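Local coordinates for protein deacetylase EF_0837 (Enterococcus faecalis, PDB 2ICS) that hydrolyses acetyl-(R)-mandelate, though with very low efficiency in vitro, as a two-zinc metallo-dependent hydrolase that holds adenine in its active site, at residues R159-D164 and M186-S191; A129-V134 and G166-E171. All coordinates share one frame; numbering follows the deposited sequence.

Contact 1 (R159-D164 and M186-S191); sequences RTVIGD and MVHIGS. With ZN (zinc ion), chain C; ADE (adenine), chain D.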
# COMPACT_ATOMS: atom_id res chain seq x y z
N ARG A 159 13.33 5.12 16.42
CA ARG A 159 14.32 6.02 17.01
C ARG A 159 14.31 7.50 16.64
O ARG A 159 14.13 8.36 17.49
CB ARG A 159 15.72 5.45 16.77
CG ARG A 159 16.87 6.32 17.27
CD ARG A 159 18.20 5.59 17.20
NE ARG A 159 18.52 5.13 15.84
CZ ARG A 159 18.97 5.92 14.87
NH1 ARG A 159 19.17 7.21 15.08
NH2 ARG A 159 19.23 5.40 13.67
N THR A 160 14.54 7.80 15.36
CA THR A 160 14.60 9.18 14.91
C THR A 160 13.28 9.93 14.94
O THR A 160 13.24 11.14 14.72
CB THR A 160 15.18 9.26 13.47
OG1 THR A 160 14.25 8.71 12.54
CG2 THR A 160 16.50 8.48 13.38
N VAL A 161 12.19 9.23 15.24
CA VAL A 161 10.89 9.88 15.27
C VAL A 161 10.40 10.24 16.67
O VAL A 161 9.88 11.34 16.88
CB VAL A 161 9.80 8.98 14.62
CG1 VAL A 161 8.47 9.73 14.55
CG2 VAL A 161 10.23 8.55 13.23
N ILE A 162 10.58 9.32 17.61
CA ILE A 162 10.08 9.49 18.97
C ILE A 162 10.93 10.20 20.02
O ILE A 162 10.47 10.39 21.13
CB ILE A 162 9.73 8.13 19.58
CG1 ILE A 162 11.01 7.29 19.72
CG2 ILE A 162 8.69 7.42 18.71
CD1 ILE A 162 10.83 6.01 20.50
N GLY A 163 12.16 10.58 19.68
CA GLY A 163 13.00 11.24 20.67
C GLY A 163 13.09 10.41 21.94
O GLY A 163 13.55 9.27 21.91
N ASP A 164 12.64 10.96 23.06
CA ASP A 164 12.68 10.26 24.34
C ASP A 164 11.32 9.77 24.81
O ASP A 164 11.19 9.27 25.93
CB ASP A 164 13.25 11.17 25.43
CG ASP A 164 14.63 11.71 25.09
OD1 ASP A 164 15.57 10.89 24.92
OD2 ASP A 164 14.78 12.94 24.99
N MSE A 186 -1.87 2.25 11.10
CA MSE A 186 -0.68 1.72 10.45
C MSE A 186 0.52 2.07 11.33
O MSE A 186 0.69 3.21 11.74
CB MSE A 186 -0.46 2.34 9.06
CG MSE A 186 0.83 1.84 8.41
SE MSE A 186 1.18 2.45 6.60
CE MSE A 186 0.12 1.15 5.64
N VAL A 187 1.36 1.08 11.62
CA VAL A 187 2.53 1.29 12.46
C VAL A 187 3.83 1.08 11.71
O VAL A 187 4.08 0.03 11.13
CB VAL A 187 2.52 0.35 13.70
CG1 VAL A 187 3.76 0.59 14.56
CG2 VAL A 187 1.27 0.60 14.53
N HIS A 188 4.66 2.11 11.72
CA HIS A 188 5.95 2.07 11.07
C HIS A 188 6.97 1.65 12.12
O HIS A 188 6.90 2.08 13.28
CB HIS A 188 6.25 3.46 10.47
CG HIS A 188 7.66 3.95 10.63
ND1 HIS A 188 8.31 4.59 9.59
CD2 HIS A 188 8.46 3.96 11.73
CE1 HIS A 188 9.48 4.97 10.08
NE2 HIS A 188 9.61 4.61 11.37
N ILE A 189 7.87 0.76 11.74
CA ILE A 189 8.92 0.30 12.65
C ILE A 189 10.26 0.53 11.97
O ILE A 189 10.36 0.58 10.75
CB ILE A 189 8.80 -1.22 12.99
CG1 ILE A 189 8.83 -2.05 11.70
CG2 ILE A 189 7.51 -1.48 13.77
CD1 ILE A 189 8.84 -3.57 11.95
N GLY A 190 11.29 0.70 12.79
CA GLY A 190 12.62 0.92 12.27
C GLY A 190 13.59 0.55 13.37
O GLY A 190 13.45 -0.50 14.00
N SER A 191 14.56 1.42 13.61
CA SER A 191 15.56 1.19 14.64
C SER A 191 14.92 1.39 16.02
O SER A 191 13.91 2.08 16.15
CB SER A 191 16.71 2.19 14.48
OG SER A 191 17.29 2.07 13.20
ZN ZN C . 7.99 4.72 7.50
N9 ADE D . 14.02 7.26 9.02
C8 ADE D . 13.58 6.06 9.51
N7 ADE D . 12.48 5.71 8.92
C5 ADE D . 12.12 6.65 8.02
C6 ADE D . 11.04 6.82 7.10
N6 ADE D . 10.04 5.87 7.00
N1 ADE D . 11.01 7.94 6.33
C2 ADE D . 11.97 8.88 6.41
N3 ADE D . 13.00 8.75 7.26
C4 ADE D . 13.11 7.68 8.07
O HOH W 1 7.95 5.05 5.29

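Contact 2 (A129-V134 and G166-E171); sequences ADLSKV and GITPLE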
# COMPACT_ATOMS: atom_id res chain seq x y z
N ALA A 129 8.56 13.50 18.90
CA ALA A 129 9.50 13.89 19.95
C ALA A 129 8.84 14.89 20.90
O ALA A 129 9.17 14.95 22.08
CB ALA A 129 10.75 14.49 19.34
N ASP A 130 7.90 15.67 20.37
CA ASP A 130 7.16 16.65 21.16
C ASP A 130 5.72 16.16 21.25
O ASP A 130 4.95 16.28 20.30
CB ASP A 130 7.19 18.03 20.48
CG ASP A 130 6.41 19.09 21.25
OD1 ASP A 130 5.70 18.74 22.23
OD2 ASP A 130 6.50 20.28 20.88
N LEU A 131 5.35 15.60 22.40
CA LEU A 131 4.01 15.06 22.61
C LEU A 131 2.84 16.04 22.51
O LEU A 131 1.70 15.62 22.28
CB LEU A 131 3.96 14.35 23.95
CG LEU A 131 3.71 12.84 23.89
CD1 LEU A 131 4.66 12.18 22.91
CD2 LEU A 131 3.86 12.25 25.29
N SER A 132 3.09 17.33 22.69
CA SER A 132 2.01 18.30 22.61
C SER A 132 1.41 18.31 21.21
O SER A 132 0.26 18.69 21.02
CB SER A 132 2.50 19.70 22.99
OG SER A 132 3.50 20.16 22.10
N LYS A 133 2.21 17.90 20.23
CA LYS A 133 1.77 17.86 18.84
C LYS A 133 0.77 16.75 18.60
O LYS A 133 0.05 16.75 17.60
CB LYS A 133 2.96 17.66 17.90
CG LYS A 133 4.00 18.76 17.91
CD LYS A 133 5.12 18.42 16.94
CE LYS A 133 6.20 19.48 16.90
NZ LYS A 133 7.29 19.09 15.95
N VAL A 134 0.72 15.79 19.52
CA VAL A 134 -0.18 14.65 19.40
C VAL A 134 -1.48 14.89 20.17
O VAL A 134 -1.63 14.41 21.30
CB VAL A 134 0.50 13.37 19.93
CG1 VAL A 134 -0.47 12.19 19.86
CG2 VAL A 134 1.74 13.07 19.12
N GLY A 166 9.67 7.20 24.02
CA GLY A 166 9.51 5.75 24.00
C GLY A 166 8.29 5.17 23.29
O GLY A 166 8.02 5.49 22.14
N ILE A 167 7.56 4.31 24.00
CA ILE A 167 6.39 3.64 23.45
C ILE A 167 5.10 4.45 23.63
O ILE A 167 4.06 4.13 23.04
CB ILE A 167 6.19 2.25 24.12
CG1 ILE A 167 5.24 1.39 23.30
CG2 ILE A 167 5.64 2.43 25.53
CD1 ILE A 167 5.78 1.00 21.94
N THR A 168 5.17 5.49 24.45
CA THR A 168 4.02 6.33 24.74
C THR A 168 3.21 6.79 23.52
O THR A 168 1.98 6.83 23.58
CB THR A 168 4.45 7.59 25.55
OG1 THR A 168 5.19 7.18 26.71
CG2 THR A 168 3.23 8.37 26.00
N PRO A 169 3.88 7.14 22.41
CA PRO A 169 3.13 7.59 21.23
C PRO A 169 2.19 6.52 20.68
O PRO A 169 1.10 6.84 20.19
CB PRO A 169 4.24 7.95 20.24
CG PRO A 169 5.35 8.42 21.14
CD PRO A 169 5.33 7.36 22.22
N LEU A 170 2.60 5.26 20.77
CA LEU A 170 1.77 4.17 20.28
C LEU A 170 0.54 3.99 21.16
O LEU A 170 -0.55 3.75 20.66
CB LEU A 170 2.58 2.86 20.22
CG LEU A 170 1.86 1.62 19.66
CD1 LEU A 170 1.31 1.90 18.27
CD2 LEU A 170 2.83 0.45 19.62
N GLU A 171 0.72 4.12 22.48
CA GLU A 171 -0.41 3.98 23.39
C GLU A 171 -1.45 5.03 23.03
O GLU A 171 -2.64 4.76 23.02
CB GLU A 171 0.02 4.19 24.85
CG GLU A 171 0.90 3.11 25.42
CD GLU A 171 1.08 3.28 26.92
OE1 GLU A 171 0.07 3.20 27.65
OE2 GLU A 171 2.23 3.50 27.36

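Contact 1 (R159-D164 and M186-S191)
R159 and S191 join the two segments through one backbone hydrogen bond and a side-chain contact in which the arginine passes the serine CB. The amide of R159 at the start of the short helix 159-162 donates to S191 O at 3.1 Å; N-H and acceptor are almost in line (173°), but the donor stands 44° out of the carbonyl plane. The R159 side chain runs out from this bond. Its CB lies 4.1 Å from S191 CB, CG continues anti to the backbone N (chi1 177°), and after the bend at chi3 the chain turns back over the serine, bringing NE to 3.7 Å from S191 CB. At the end of the guanidinium, NH2 is 3.9 Å from S191 OG, a loose approach in which the flat group meets the serine obliquely. Nearer the metals, V161 points toward the strand, and its CG2 methyl comes within 4.4 Å of H188 NE2, again obliquely to the ring. That nitrogen is hydrogen-bonded to S158 OG just ahead of the helix, leaving the other ring nitrogen for the metal: H188 ND1 binds the zinc ion at 2.1 Å. The ring is thus gripped at both nitrogens, which should fix its rotation. H211 is a further ligand of this zinc, and a water and adenine N6 also bind it, N6 lying at the imidazole edge near the ring plane. On the helix side T160 OG1 sits above the purine plane at its five-membered ring, 3.8 Å from adenine N9. Strand 186-189 belongs to the parallel barrel sheet, so the contact joins a short helix, following strand 156-157, to the C-terminal end of the next strand, where the TIM barrel of an amidohydrolase carries its binuclear zinc site and the pocket that here holds adenine.

Contact 2 (A129-V134 and G166-E171)
The short 3-10 turn 131-133 faces the first turn of helix 168-178 at some distance, the nearest alpha carbons, those of L131 and P169, being 7.6 Å apart. Side chains bridge the gap, with L131 supplying both contacts from its side. Its two methyls divide the work: CD2 meets T168 CG2 at 4.0 Å, while CD1 approaches P169 CG at 4.2 Å. The L131 and T168 side chains cross at about a right angle. In T168, OG1 is beside the backbone N (chi1 -53°), which leaves CG2 anti to that nitrogen and directed at the leucine, whereas OG1 makes a weak hydrogen bond back to N165 O. The turn presenting L131 is held by D130. Its OD1 accepts from S132 N at 3.0 Å and from S132 OG at 2.6 Å, both donors reaching it from the same face of the carboxylate, and a backbone bond from K133 N to D130 O closes the same turn. L128 also touches the P169 ring, extending the apolar patch. The arrangement is an Asx turn opening a 3-10 turn, whose leucine packs an excursion between strand 110-114 and helix 136-145 against the N-terminal turn of a TIM-barrel helix.

The two contacts interleave along the chain and have their centres about 10 Å apart. Both are partly buried. Contact 1, at the catalytic end of the barrel, runs from a buried metal site to an exposed arginine and combines metal coordination with a backbone hydrogen bond; contact 2 lies nearer the periphery, with P169 buried but L131 and T168 partly exposed, and is purely apolar across its segments. Direct packing connects them: I162 CG2 lies 4.3 Å from P169 CG, and V187 CG2 is 4.0 Å from L170 CD1. Helix 168-178, which begins in contact 2, follows helix 159-162 and precedes strand 186-189 of contact 1, so the outer contact packs on the helix joining both elements of the inner one.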